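Local atomic coordinates of ABC transporter periplasmic peptide-binding protein (Pseudoalteromonas, PDB entry 4QFL), a protein that binds dipeptides, here alanine-phenylalanine, in the periplasm, probably delivering them to an ABC transporter for import. Residues A325-N330 against R390-L395; S375-P380 against N415-R420; Q150-I155 against V163-F168. All blocks are in the same frame, centred on the assembly; numbering follows the deposited sequence.

Contact 1 of 3, residues A325-N330 against R390-L395; sequences AVYYGN and RKMAEL
Val-326 is the main bump of this contact, pushing its two methyls against the flank of the helix that carries Lys-391, Met-392 and Leu-395. CG2 settles into a shallow hollow: its floor is the backbone of Met-392, with Val-326 CG2 3.8 Å from Met-392 CA, and its walls are the CG of Lys-391 and the CD1 of Leu-395. CG1 stands anti to the backbone N (chi1 179°) and meets the terminal methyl of Met-392, Val-326 CG1 to Met-392 CE being 3.7 Å. The valine and methionine side chains cross at about a right angle. Met-392 is the reciprocal bump. Its chain runs extended to SD and then bends (chi3 -59°), which brings Met-392 CE against both Val-326 and the Tyr-327 ring, 3.4 Å from Tyr-327 CE1 and 3.5 Å from Tyr-327 OH. The tyrosine hydroxyl has its polar partner elsewhere, in a hydrogen bond with Tyr-385 O. On the more exposed flank, Ala-325 CB rests on Leu-395 CD1 at 3.6 Å, with CE of Lys-391 beside it. No hydrogen bond joins the segments; the seam is apolar packing. It joins the end of helix 319-325, where the chain enters a type I' turn from Tyr-327 to Asn-330, to helix 389-401. Ile-322 of the first helix also touches Met-392, and Tyr-327 reaches Ala-504 of strand 500-513.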
loop_
_atom_site.group_PDB
_atom_site.type_symbol
_atom_site.label_atom_id
_atom_site.label_comp_id
_atom_site.label_asym_id
_atom_site.label_seq_id
_atom_site.Cartn_x
_atom_site.Cartn_y
_atom_site.Cartn_z
ATOM N N ALA A 325 -10.792 -16.834 15.270
ATOM C CA ALA A 325 -9.907 -16.332 16.309
ATOM C C ALA A 325 -9.254 -15.012 15.937
ATOM O O ALA A 325 -9.088 -14.153 16.782
ATOM C CB ALA A 325 -8.846 -17.367 16.654
ATOM N N VAL A 326 -8.867 -14.867 14.669
ATOM C CA VAL A 326 -8.176 -13.665 14.210
ATOM C C VAL A 326 -9.132 -12.662 13.599
ATOM O O VAL A 326 -9.173 -11.517 14.023
ATOM C CB VAL A 326 -7.059 -13.974 13.183
ATOM C CG1 VAL A 326 -6.388 -12.687 12.718
ATOM C CG2 VAL A 326 -6.022 -14.901 13.796
ATOM N N TYR A 327 -9.896 -13.092 12.599
ATOM C CA TYR A 327 -10.731 -12.162 11.844
ATOM C C TYR A 327 -12.076 -11.922 12.487
ATOM O O TYR A 327 -12.870 -11.120 11.985
ATOM C CB TYR A 327 -10.899 -12.615 10.398
ATOM C CG TYR A 327 -9.611 -12.531 9.618
ATOM C CD1 TYR A 327 -8.677 -13.551 9.680
ATOM C CD2 TYR A 327 -9.318 -11.420 8.839
ATOM C CE1 TYR A 327 -7.485 -13.476 8.973
ATOM C CE2 TYR A 327 -8.137 -11.338 8.129
ATOM C CZ TYR A 327 -7.224 -12.371 8.206
ATOM O OH TYR A 327 -6.045 -12.295 7.516
ATOM N N TYR A 328 -12.327 -12.610 13.597
ATOM C CA TYR A 328 -13.554 -12.409 14.362
ATOM C C TYR A 328 -14.805 -12.575 13.505
ATOM O O TYR A 328 -15.830 -11.950 13.770
ATOM C CB TYR A 328 -13.545 -11.027 15.029
ATOM C CG TYR A 328 -12.811 -10.989 16.346
ATOM C CD1 TYR A 328 -11.451 -11.266 16.424
ATOM C CD2 TYR A 328 -13.477 -10.678 17.515
ATOM C CE1 TYR A 328 -10.787 -11.237 17.636
ATOM C CE2 TYR A 328 -12.817 -10.647 18.731
ATOM C CZ TYR A 328 -11.474 -10.927 18.787
ATOM O OH TYR A 328 -10.836 -10.890 20.007
ATOM N N GLY A 329 -14.717 -13.417 12.481
ATOM C CA GLY A 329 -15.828 -13.647 11.576
ATOM C C GLY A 329 -16.102 -12.526 10.591
ATOM O O GLY A 329 -17.005 -12.627 9.777
ATOM N N ASN A 330 -15.327 -11.454 10.660
ATOM C CA ASN A 330 -15.517 -10.319 9.766
ATOM C C ASN A 330 -14.826 -10.459 8.393
ATOM O O ASN A 330 -15.121 -9.705 7.459
ATOM C CB ASN A 330 -15.045 -9.033 10.454
ATOM C CG ASN A 330 -15.727 -8.801 11.791
ATOM O OD1 ASN A 330 -16.933 -9.007 11.929
ATOM N ND2 ASN A 330 -14.953 -8.388 12.788
ATOM N N ARG A 390 0.224 -11.626 15.048
ATOM C CA ARG A 390 0.801 -12.329 16.195
ATOM C C ARG A 390 -0.070 -13.503 16.580
ATOM O O ARG A 390 0.410 -14.623 16.690
ATOM C CB ARG A 390 0.874 -11.395 17.392
ATOM C CG ARG A 390 2.259 -11.068 17.869
ATOM C CD ARG A 390 2.885 -12.166 18.725
ATOM N NE ARG A 390 4.234 -11.751 19.124
ATOM C CZ ARG A 390 5.203 -12.566 19.533
ATOM N NH1 ARG A 390 4.997 -13.875 19.618
ATOM N NH2 ARG A 390 6.387 -12.066 19.856
ATOM N N LYS A 391 -1.348 -13.224 16.824
ATOM C CA LYS A 391 -2.320 -14.261 17.154
ATOM C C LYS A 391 -2.362 -15.311 16.051
ATOM O O LYS A 391 -2.383 -16.513 16.320
ATOM C CB LYS A 391 -3.700 -13.638 17.333
ATOM C CG LYS A 391 -4.831 -14.608 17.591
ATOM C CD LYS A 391 -4.745 -15.226 18.970
ATOM C CE LYS A 391 -6.061 -15.919 19.361
ATOM N NZ LYS A 391 -5.877 -17.104 20.278
ATOM N N MET A 392 -2.373 -14.857 14.802
ATOM C CA MET A 392 -2.367 -15.779 13.680
ATOM C C MET A 392 -1.122 -16.662 13.679
ATOM O O MET A 392 -1.204 -17.855 13.403
ATOM C CB MET A 392 -2.467 -15.030 12.356
ATOM C CG MET A 392 -2.610 -15.951 11.172
ATOM S SD MET A 392 -2.830 -15.077 9.619
ATOM C CE MET A 392 -4.315 -14.133 9.954
ATOM N N ALA A 393 0.031 -16.078 13.975
ATOM C CA ALA A 393 1.280 -16.831 13.980
ATOM C C ALA A 393 1.308 -17.856 15.116
ATOM O O ALA A 393 1.859 -18.950 14.969
ATOM C CB ALA A 393 2.484 -15.884 14.068
ATOM N N GLU A 394 0.706 -17.502 16.246
ATOM C CA GLU A 394 0.600 -18.430 17.359
ATOM C C GLU A 394 -0.341 -19.596 17.035
ATOM O O GLU A 394 -0.070 -20.739 17.401
ATOM C CB GLU A 394 0.162 -17.702 18.632
ATOM C CG GLU A 394 1.206 -16.716 19.147
ATOM C CD GLU A 394 0.656 -15.739 20.182
ATOM O OE1 GLU A 394 -0.565 -15.741 20.450
ATOM O OE2 GLU A 394 1.461 -14.961 20.725
ATOM N N LEU A 395 -1.439 -19.319 16.346
ATOM C CA LEU A 395 -2.328 -20.396 15.948
ATOM C C LEU A 395 -1.614 -21.352 14.996
ATOM O O LEU A 395 -1.737 -22.574 15.112
ATOM C CB LEU A 395 -3.606 -19.848 15.319
ATOM C CG LEU A 395 -4.596 -19.246 16.324
ATOM C CD1 LEU A 395 -5.478 -18.202 15.668
ATOM C CD2 LEU A 395 -5.442 -20.330 16.998
#

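Contact 2 of 3, residues S375-P380 against N415-R420; sequences SIWAMP and NTFIQR
Phe-417 lays its ring against the chain from Trp-377 to Pro-380. With CG anti to the backbone N (chi1 -172°), the ring leaves helix 414-422 toward the strand end. Met-379 CA lies over one face, 4.2 Å from the Phe-417 centroid and 19° off the ring normal, a CH-pi contact. Met-379 CG touches CE2 of Phe-417 at 3.7 Å. The ring also comes against a peptide group: Phe-417 CE1 is 3.3 Å from Ala-378 O. Trp-377 supplies the other wall, with Phe-417 CE1 near the plane at the indole edge, 3.7 Å from Trp-377 CE3. The two ring planes meet obliquely at 45°, the side chains sliding past each other in opposite directions. Farther along the helix, Arg-420 lays its CB by Trp-377 CZ3 at 3.8 Å.

Outside this shell, Tyr-412 meets the indole ring and forms a cation-pi pair with Arg-420, while Val-429 touches both Trp-377 and Phe-417. Backbone bonds to Ser-428, Leu-430 and Val-410 hold the strand in place. An alanine at Phe-417 would probably open a gap beside Met-379 and leave the Trp-377 edge without its aromatic neighbour.

Ile-418, next to Phe-417 in the helix, touches the bound phenylalanine, so this packing lies directly behind the pocket wall. No hydrogen bond joins the segments, and cohesion comes from apolar packing and the Met-379 CH-pi contact; Ala-378 O, buried by the contact with no partner in the model, probably costs some desolvation energy.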
loop_
_atom_site.group_PDB
_atom_site.type_symbol
_atom_site.label_atom_id
_atom_site.label_comp_id
_atom_site.label_asym_id
_atom_site.label_seq_id
_atom_site.Cartn_x
_atom_site.Cartn_y
_atom_site.Cartn_z
ATOM N N SER A 375 10.940 -20.140 10.903
ATOM C CA SER A 375 10.400 -18.912 11.449
ATOM C C SER A 375 9.131 -18.523 10.691
ATOM O O SER A 375 8.961 -18.832 9.503
ATOM C CB SER A 375 11.433 -17.774 11.433
ATOM O OG SER A 375 11.879 -17.457 10.115
ATOM N N ILE A 376 8.222 -17.893 11.417
ATOM C CA ILE A 376 7.131 -17.162 10.815
ATOM C C ILE A 376 7.245 -15.749 11.323
ATOM O O ILE A 376 7.154 -15.496 12.519
ATOM C CB ILE A 376 5.771 -17.711 11.220
ATOM C CG1 ILE A 376 5.587 -19.124 10.674
ATOM C CG2 ILE A 376 4.657 -16.786 10.724
ATOM C CD1 ILE A 376 4.229 -19.717 11.000
ATOM N N TRP A 377 7.469 -14.825 10.407
ATOM C CA TRP A 377 7.531 -13.432 10.755
ATOM C C TRP A 377 6.127 -12.845 10.839
ATOM O O TRP A 377 5.320 -13.043 9.935
ATOM C CB TRP A 377 8.380 -12.708 9.726
ATOM C CG TRP A 377 9.832 -12.971 9.934
ATOM C CD1 TRP A 377 10.446 -14.186 10.035
ATOM C CD2 TRP A 377 10.860 -11.988 10.061
ATOM N NE1 TRP A 377 11.801 -14.019 10.224
ATOM C CE2 TRP A 377 12.076 -12.677 10.245
ATOM C CE3 TRP A 377 10.868 -10.591 10.030
ATOM C CZ2 TRP A 377 13.285 -12.013 10.396
ATOM C CZ3 TRP A 377 12.059 -9.941 10.188
ATOM C CH2 TRP A 377 13.256 -10.648 10.368
ATOM N N ALA A 378 5.848 -12.135 11.933
ATOM C CA ALA A 378 4.518 -11.595 12.211
ATOM C C ALA A 378 4.532 -10.081 12.377
ATOM O O ALA A 378 5.324 -9.545 13.152
ATOM C CB ALA A 378 3.924 -12.246 13.457
ATOM N N MET A 379 3.638 -9.400 11.657
ATOM C CA MET A 379 3.484 -7.946 11.747
ATOM C C MET A 379 3.116 -7.503 13.165
ATOM O O MET A 379 2.333 -8.175 13.842
ATOM C CB MET A 379 2.423 -7.466 10.748
ATOM C CG MET A 379 2.718 -7.903 9.334
ATOM S SD MET A 379 1.434 -7.472 8.138
ATOM C CE MET A 379 0.209 -8.713 8.535
ATOM N N PRO A 380 3.676 -6.364 13.614
ATOM C CA PRO A 380 3.470 -5.852 14.972
ATOM C C PRO A 380 2.205 -5.001 15.123
ATOM O O PRO A 380 1.805 -4.674 16.236
ATOM C CB PRO A 380 4.703 -4.977 15.186
ATOM C CG PRO A 380 4.985 -4.436 13.832
ATOM C CD PRO A 380 4.625 -5.528 12.853
ATOM N N ASN A 415 8.037 -0.552 10.650
ATOM C CA ASN A 415 8.936 -0.114 9.578
ATOM C C ASN A 415 10.228 -0.940 9.482
ATOM O O ASN A 415 10.713 -1.227 8.390
ATOM C CB ASN A 415 9.267 1.377 9.712
ATOM C CG ASN A 415 8.042 2.278 9.534
ATOM O OD1 ASN A 415 7.193 2.053 8.664
ATOM N ND2 ASN A 415 7.951 3.298 10.366
ATOM N N THR A 416 10.781 -1.320 10.630
ATOM C CA THR A 416 11.938 -2.201 10.688
ATOM C C THR A 416 11.606 -3.542 10.060
ATOM O O THR A 416 12.385 -4.102 9.295
ATOM C CB THR A 416 12.336 -2.464 12.150
ATOM O OG1 THR A 416 12.649 -1.226 12.798
ATOM C CG2 THR A 416 13.543 -3.395 12.219
ATOM N N PHE A 417 10.436 -4.049 10.419
ATOM C CA PHE A 417 9.905 -5.307 9.921
ATOM C C PHE A 417 9.904 -5.345 8.400
ATOM O O PHE A 417 10.428 -6.284 7.783
ATOM C CB PHE A 417 8.478 -5.455 10.445
ATOM C CG PHE A 417 7.854 -6.782 10.169
ATOM C CD1 PHE A 417 8.128 -7.865 10.979
ATOM C CD2 PHE A 417 6.955 -6.936 9.130
ATOM C CE1 PHE A 417 7.535 -9.084 10.744
ATOM C CE2 PHE A 417 6.361 -8.148 8.891
ATOM C CZ PHE A 417 6.651 -9.228 9.700
ATOM N N ILE A 418 9.316 -4.313 7.798
ATOM C CA ILE A 418 9.218 -4.208 6.345
ATOM C C ILE A 418 10.601 -4.277 5.708
ATOM O O ILE A 418 10.829 -4.989 4.733
ATOM C CB ILE A 418 8.532 -2.885 5.930
ATOM C CG1 ILE A 418 7.082 -2.854 6.414
ATOM C CG2 ILE A 418 8.614 -2.694 4.416
ATOM C CD1 ILE A 418 6.282 -3.996 5.938
ATOM N N GLN A 419 11.524 -3.529 6.288
ATOM C CA GLN A 419 12.897 -3.460 5.808
ATOM C C GLN A 419 13.577 -4.836 5.811
ATOM O O GLN A 419 14.204 -5.234 4.835
ATOM C CB GLN A 419 13.669 -2.444 6.666
ATOM C CG GLN A 419 15.153 -2.381 6.427
ATOM C CD GLN A 419 15.506 -1.643 5.156
ATOM O OE1 GLN A 419 14.720 -1.595 4.203
ATOM N NE2 GLN A 419 16.701 -1.055 5.131
ATOM N N ARG A 420 13.433 -5.567 6.908
ATOM C CA ARG A 420 14.084 -6.862 7.042
ATOM C C ARG A 420 13.410 -7.950 6.195
ATOM O O ARG A 420 14.047 -8.936 5.806
ATOM C CB ARG A 420 14.221 -7.253 8.521
ATOM C CG ARG A 420 15.227 -6.356 9.288
ATOM C CD ARG A 420 15.409 -6.744 10.767
ATOM N NE ARG A 420 16.255 -5.792 11.497
ATOM C CZ ARG A 420 16.546 -5.872 12.796
ATOM N NH1 ARG A 420 16.073 -6.861 13.538
ATOM N NH2 ARG A 420 17.319 -4.960 13.363
#

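Contact 3 of 3, residues Q150-I155 against V163-F168; sequences QLIRKI and VRFELF
Glu-166 is matched by two residues of the opposite strand, Arg-153 and Lys-154, which makes a classic beta bulge in an antiparallel hairpin. Among the backbone hydrogen bonds, Glu-166 O takes Arg-153 N at 2.7 Å and, weakly, Lys-154 N at 3.5 Å. Glu-166 N returns a nearly straight bond (175°) to Lys-154 O, 2.8 Å long. Beyond the bulge, Phe-168 N bonds to Leu-151 O at 2.8 Å.

Two CH-pi contacts follow. Arg-153 CB sits over one face of Phe-168, 3.9 Å from its centroid, and the two side chains cross at about a right angle. Ile-155 CG1 lies over one face of Phe-165, toward the rim and 4.1 Å from that centroid, and CD1 touches CE2 and CZ. Apolar packing adds Ile-152 CD1 at the edge of Phe-165, Ile-155 CG2 against Val-163 CB, and Leu-167 CD2 among Leu-151 and Ile-152.

Charges gather on the face that carries Lys-154 and Glu-166. Arg-153 bends at chi3 (82°), and its guanidinium stacks on the CB-CG stem of Glu-166, nearly parallel to the carboxylate. No N-H points at Glu-166 OE1, 4.6 Å from Arg-153 NH2, leaving only a longer-range attraction between those charges. OE1 is hydrogen-bonded to Ser-90 OG, and OE2 forms a salt bridge with Arg-164 NE.

Strand 162-167 runs between 90-95 and the outermost strand 152-159 of a four-stranded antiparallel sheet. The sheet face with Ile-152, Ile-155, Phe-165 and Leu-167 is covered by helices 115-126 and 174-178, and Phe-93 meets the Phe-165 ring.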
loop_
_atom_site.group_PDB
_atom_site.type_symbol
_atom_site.label_atom_id
_atom_site.label_comp_id
_atom_site.label_asym_id
_atom_site.label_seq_id
_atom_site.Cartn_x
_atom_site.Cartn_y
_atom_site.Cartn_z
ATOM N N GLN A 150 11.478 0.788 -17.586
ATOM C CA GLN A 150 11.192 0.297 -18.920
ATOM C C GLN A 150 9.871 0.860 -19.425
ATOM O O GLN A 150 9.293 0.340 -20.374
ATOM C CB GLN A 150 11.173 -1.229 -18.932
ATOM C CG GLN A 150 12.399 -1.846 -18.283
ATOM C CD GLN A 150 12.125 -3.204 -17.677
ATOM O OE1 GLN A 150 12.001 -3.340 -16.459
ATOM N NE2 GLN A 150 12.031 -4.219 -18.526
ATOM N N LEU A 151 9.399 1.931 -18.796
ATOM C CA LEU A 151 8.142 2.539 -19.221
ATOM C C LEU A 151 8.242 3.964 -19.745
ATOM O O LEU A 151 7.925 4.216 -20.907
ATOM C CB LEU A 151 7.093 2.486 -18.118
ATOM C CG LEU A 151 5.725 2.814 -18.717
ATOM C CD1 LEU A 151 5.386 1.794 -19.775
ATOM C CD2 LEU A 151 4.652 2.843 -17.662
ATOM N N ILE A 152 8.652 4.904 -18.900
ATOM C CA ILE A 152 8.624 6.315 -19.300
ATOM C C ILE A 152 9.896 6.763 -20.027
ATOM O O ILE A 152 10.982 6.745 -19.449
ATOM C CB ILE A 152 8.385 7.251 -18.101
ATOM C CG1 ILE A 152 7.060 6.917 -17.415
ATOM C CG2 ILE A 152 8.358 8.677 -18.568
ATOM C CD1 ILE A 152 6.827 7.701 -16.143
ATOM N N ARG A 153 9.753 7.170 -21.289
ATOM C CA ARG A 153 10.894 7.610 -22.099
ATOM C C ARG A 153 11.214 9.078 -21.833
ATOM O O ARG A 153 12.359 9.448 -21.563
ATOM C CB ARG A 153 10.626 7.391 -23.598
ATOM C CG ARG A 153 11.860 7.549 -24.509
ATOM C CD ARG A 153 11.464 7.594 -25.989
ATOM N NE ARG A 153 11.015 8.930 -26.388
ATOM C CZ ARG A 153 10.151 9.178 -27.369
ATOM N NH1 ARG A 153 9.628 8.180 -28.064
ATOM N NH2 ARG A 153 9.804 10.428 -27.648
ATOM N N LYS A 154 10.195 9.918 -21.921
ATOM C CA LYS A 154 10.353 11.310 -21.579
ATOM C C LYS A 154 8.976 11.895 -21.330
ATOM O O LYS A 154 7.965 11.240 -21.559
ATOM C CB LYS A 154 11.107 12.074 -22.682
ATOM C CG LYS A 154 10.474 12.039 -24.064
ATOM C CD LYS A 154 11.297 12.865 -25.059
ATOM C CE LYS A 154 10.589 13.021 -26.415
ATOM N NZ LYS A 154 11.335 13.891 -27.391
ATOM N N ILE A 155 8.948 13.114 -20.813
ATOM C CA ILE A 155 7.724 13.878 -20.702
ATOM C C ILE A 155 7.969 15.177 -21.446
ATOM O O ILE A 155 8.827 15.973 -21.054
ATOM C CB ILE A 155 7.391 14.212 -19.238
ATOM C CG1 ILE A 155 7.487 12.960 -18.372
ATOM C CG2 ILE A 155 6.009 14.871 -19.137
ATOM C CD1 ILE A 155 7.258 13.220 -16.901
ATOM N N VAL A 163 1.396 18.581 -20.694
ATOM C CA VAL A 163 2.570 17.756 -20.907
ATOM C C VAL A 163 2.143 16.492 -21.606
ATOM O O VAL A 163 0.970 16.141 -21.594
ATOM C CB VAL A 163 3.270 17.385 -19.577
ATOM C CG1 VAL A 163 3.708 18.640 -18.838
ATOM C CG2 VAL A 163 2.351 16.527 -18.705
ATOM N N ARG A 164 3.096 15.806 -22.217
ATOM C CA ARG A 164 2.814 14.524 -22.839
ATOM C C ARG A 164 3.865 13.492 -22.424
ATOM O O ARG A 164 5.053 13.678 -22.671
ATOM C CB ARG A 164 2.756 14.682 -24.362
ATOM C CG ARG A 164 2.592 13.389 -25.118
ATOM C CD ARG A 164 2.674 13.606 -26.623
ATOM N NE ARG A 164 3.995 14.070 -27.048
ATOM C CZ ARG A 164 4.225 15.242 -27.636
ATOM N NH1 ARG A 164 3.217 16.070 -27.872
ATOM N NH2 ARG A 164 5.460 15.582 -27.991
ATOM N N PHE A 165 3.422 12.430 -21.756
ATOM C CA PHE A 165 4.293 11.310 -21.403
ATOM C C PHE A 165 4.512 10.415 -22.630
ATOM O O PHE A 165 3.555 10.020 -23.298
ATOM C CB PHE A 165 3.679 10.461 -20.273
ATOM C CG PHE A 165 3.690 11.116 -18.911
ATOM C CD1 PHE A 165 2.874 12.208 -18.629
ATOM C CD2 PHE A 165 4.484 10.602 -17.891
ATOM C CE1 PHE A 165 2.873 12.799 -17.363
ATOM C CE2 PHE A 165 4.483 11.179 -16.624
ATOM C CZ PHE A 165 3.678 12.282 -16.360
ATOM N N GLU A 166 5.770 10.088 -22.919
ATOM C CA GLU A 166 6.090 9.148 -23.989
ATOM C C GLU A 166 6.562 7.825 -23.388
ATOM O O GLU A 166 7.563 7.783 -22.670
ATOM C CB GLU A 166 7.173 9.721 -24.903
ATOM C CG GLU A 166 6.872 11.111 -25.421
ATOM C CD GLU A 166 5.846 11.102 -26.538
ATOM O OE1 GLU A 166 5.330 10.012 -26.865
ATOM O OE2 GLU A 166 5.558 12.185 -27.095
ATOM N N LEU A 167 5.840 6.748 -23.680
ATOM C CA LEU A 167 6.176 5.430 -23.147
ATOM C C LEU A 167 6.922 4.559 -24.163
ATOM O O LEU A 167 6.747 4.706 -25.379
ATOM C CB LEU A 167 4.909 4.706 -22.689
ATOM C CG LEU A 167 3.949 5.548 -21.847
ATOM C CD1 LEU A 167 2.757 4.719 -21.399
ATOM C CD2 LEU A 167 4.667 6.168 -20.655
ATOM N N PHE A 168 7.757 3.655 -23.659
ATOM C CA PHE A 168 8.484 2.736 -24.519
ATOM C C PHE A 168 7.524 1.702 -25.074
ATOM O O PHE A 168 7.729 1.170 -26.169
ATOM C CB PHE A 168 9.601 2.041 -23.749
ATOM C CG PHE A 168 10.775 2.926 -23.466
ATOM C CD1 PHE A 168 11.472 3.515 -24.502
ATOM C CD2 PHE A 168 11.180 3.175 -22.169
ATOM C CE1 PHE A 168 12.558 4.341 -24.248
ATOM C CE2 PHE A 168 12.264 4.001 -21.902
ATOM C CZ PHE A 168 12.953 4.589 -22.941
#

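How the contacts relate
From the N terminus, contact 3 comes first and closes a short hairpin, with seven residues between its segments. Contact 1 then opens at 325-330, and before it closes at 390-395 contact 2 opens at 375-380, to close at 415-420; these two loops therefore cross. The two also touch: helix 389-401 follows strand 373-378, and Ala-393 CB packs 4.0 Å from Ala-378 CB. Together they tie the end of helix 319-325, helix 389-401, strand 373-378 and helix 414-422 into one layered region, of which helix 414-422 reaches the pocket. Contact 3 lies on the opposite side of the chain's centre, in the separate four-stranded sheet, its centre about 45 Å from that of contact 1, and touches neither.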